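PDB 2ILL: titin from Homo sapiens, which spans half of the sarcomere of striated muscle as a molecular spring and scaffold, built largely of tandem immunoglobulin-like and fibronectin-type domains. Local coordinates for residues 21-26 against 59-64. Numbering follows the deposited sequence.
Sequences TLVCKV and YHQLII
The side chain of K25 runs obliquely across the ring of Y59, from CB near one ring carbon to NZ at the hydroxyl. Its CB sits 3.9 Å from Y59 CD2. CG stands over the ring face toward the rim in a CH-pi contact, 4.2 Å from the centroid. CD comes 3.6 Å from Y59 CE2, and CE lies 3.8 Å from Y59 OH. There NZ gives Y59 OH a hydrogen bond of 2.7 Å. With CG anti to the backbone N (chi1 177°) and the chain extended through chi3, the methylenes cross the ring, and the bend at chi4 turns NZ toward the oxygen. Beneath them the strands run antiparallel, with L22/L62 and C24/H60 as hydrogen-bonded pairs; the L22 N to L62 O bond is nearly straight, 170° at the hydrogen. These are the two central strands, B and E, of one sheet of an immunoglobulin I-set sandwich, with strand 4-5 beside 20-27 and 50-55 beside 59-64. On the face shared with K25, T21 CG2 packs 3.5 Å from Q61 CG, while V23 CG2 lies beside Q61 OE1; NE2 of Q61 is hydrogen-bonded to OE1 of Q53 on strand 50-55. On the other face, buried in the core, L22 CD1 meets I64 CD1 at 4.0 Å, and C24 SG rests near H60 CB. From the opposing sheet W36 touches L22 and L62, and Y75 on strand 74-81 touches L22 and I64.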
loop_
_atom_site.group_PDB
_atom_site.type_symbol
_atom_site.label_atom_id
_atom_site.label_comp_id
_atom_site.label_asym_id
_atom_site.label_seq_id
_atom_site.Cartn_x
_atom_site.Cartn_y
_atom_site.Cartn_z
ATOM N N THR A 21 14.326 7.840 -3.756
ATOM C CA THR A 21 15.426 8.194 -4.624
ATOM C C THR A 21 16.125 7.031 -5.316
ATOM O O THR A 21 16.780 6.229 -4.712
ATOM C CB THR A 21 16.409 9.095 -3.900
ATOM O OG1 THR A 21 15.655 10.041 -3.181
ATOM C CG2 THR A 21 17.363 9.873 -4.898
ATOM N N LEU A 22 16.058 7.037 -6.644
ATOM C CA LEU A 22 16.728 6.087 -7.530
ATOM C C LEU A 22 17.991 6.754 -8.100
ATOM O O LEU A 22 17.908 7.864 -8.554
ATOM C CB LEU A 22 15.779 5.686 -8.632
ATOM C CG LEU A 22 14.661 4.699 -8.249
ATOM C CD1 LEU A 22 13.772 5.265 -7.196
ATOM C CD2 LEU A 22 13.802 4.465 -9.433
ATOM N N VAL A 23 19.172 6.134 -7.964
ATOM C CA VAL A 23 20.403 6.748 -8.399
ATOM C C VAL A 23 21.213 5.759 -9.166
ATOM O O VAL A 23 21.198 4.566 -8.878
ATOM C CB VAL A 23 21.315 7.177 -7.262
ATOM C CG1 VAL A 23 22.506 8.042 -7.791
ATOM C CG2 VAL A 23 20.564 7.866 -6.255
ATOM N N CYS A 24 21.942 6.278 -10.132
ATOM C CA CYS A 24 22.844 5.479 -10.947
ATOM C C CYS A 24 24.006 6.317 -11.442
ATOM O O CYS A 24 24.019 7.521 -11.314
ATOM C CB CYS A 24 22.068 4.800 -12.054
ATOM S SG CYS A 24 21.453 5.851 -13.388
ATOM N N LYS A 25 25.050 5.657 -11.897
ATOM C CA LYS A 25 26.151 6.347 -12.523
ATOM C C LYS A 25 26.394 5.725 -13.924
ATOM O O LYS A 25 26.508 4.539 -14.066
ATOM C CB LYS A 25 27.363 6.264 -11.590
ATOM C CG LYS A 25 28.596 6.867 -12.101
ATOM C CD LYS A 25 29.778 6.637 -11.094
ATOM C CE LYS A 25 31.066 7.330 -11.624
ATOM N NZ LYS A 25 31.720 8.106 -10.550
ATOM N N VAL A 26 26.501 6.588 -14.925
ATOM C CA VAL A 26 26.563 6.266 -16.340
ATOM C C VAL A 26 27.883 6.741 -16.932
ATOM O O VAL A 26 28.287 7.883 -16.689
ATOM C CB VAL A 26 25.406 7.015 -17.062
ATOM C CG1 VAL A 26 25.473 6.917 -18.532
ATOM C CG2 VAL A 26 24.048 6.492 -16.583
ATOM N N TYR A 59 26.427 10.955 -12.708
ATOM C CA TYR A 59 25.341 10.570 -11.811
ATOM C C TYR A 59 23.975 11.153 -12.227
ATOM O O TYR A 59 23.873 12.323 -12.619
ATOM C CB TYR A 59 25.625 10.967 -10.375
ATOM C CG TYR A 59 26.865 10.423 -9.820
ATOM C CD1 TYR A 59 28.039 11.137 -9.956
ATOM C CD2 TYR A 59 26.886 9.219 -9.131
ATOM C CE1 TYR A 59 29.248 10.652 -9.480
ATOM C CE2 TYR A 59 28.143 8.709 -8.618
ATOM C CZ TYR A 59 29.286 9.449 -8.804
ATOM O OH TYR A 59 30.530 9.049 -8.321
ATOM N N HIS A 60 22.946 10.325 -12.096
ATOM C CA HIS A 60 21.620 10.602 -12.486
ATOM C C HIS A 60 20.645 10.092 -11.413
ATOM O O HIS A 60 20.769 8.931 -11.001
ATOM C CB HIS A 60 21.303 9.848 -13.747
ATOM C CG HIS A 60 21.844 10.487 -14.970
ATOM N ND1 HIS A 60 23.083 10.162 -15.531
ATOM C CD2 HIS A 60 21.301 11.431 -15.758
ATOM C CE1 HIS A 60 23.265 10.923 -16.610
ATOM N NE2 HIS A 60 22.184 11.668 -16.791
ATOM N N GLN A 61 19.736 10.947 -10.947
ATOM C CA GLN A 61 18.850 10.568 -9.849
ATOM C C GLN A 61 17.435 10.992 -10.117
ATOM O O GLN A 61 17.207 12.012 -10.723
ATOM C CB GLN A 61 19.542 11.011 -8.559
ATOM C CG GLN A 61 18.857 11.698 -7.551
ATOM C CD GLN A 61 19.768 12.088 -6.391
ATOM O OE1 GLN A 61 20.563 11.275 -5.876
ATOM N NE2 GLN A 61 19.652 13.340 -5.961
ATOM N N LEU A 62 16.495 10.080 -9.899
ATOM C CA LEU A 62 15.090 10.363 -9.870
ATOM C C LEU A 62 14.541 10.270 -8.408
ATOM O O LEU A 62 14.703 9.256 -7.752
ATOM C CB LEU A 62 14.350 9.340 -10.698
ATOM C CG LEU A 62 12.816 9.335 -10.701
ATOM C CD1 LEU A 62 12.305 10.544 -11.408
ATOM C CD2 LEU A 62 12.298 8.023 -11.363
ATOM N N ILE A 63 13.842 11.318 -7.988
ATOM C CA ILE A 63 13.118 11.444 -6.700
ATOM C C ILE A 63 11.643 11.470 -6.999
ATOM O O ILE A 63 11.153 12.313 -7.707
ATOM C CB ILE A 63 13.472 12.676 -5.969
ATOM C CG1 ILE A 63 14.992 12.802 -5.936
ATOM C CG2 ILE A 63 12.919 12.660 -4.446
ATOM C CD1 ILE A 63 15.500 14.224 -5.588
ATOM N N ILE A 64 10.989 10.454 -6.456
ATOM C CA ILE A 64 9.598 10.223 -6.533
ATOM C C ILE A 64 9.087 10.625 -5.117
ATOM O O ILE A 64 9.500 10.054 -4.083
ATOM C CB ILE A 64 9.321 8.716 -6.765
ATOM C CG1 ILE A 64 10.157 8.193 -7.916
ATOM C CG2 ILE A 64 7.811 8.521 -7.007
ATOM C CD1 ILE A 64 10.123 6.684 -8.071
#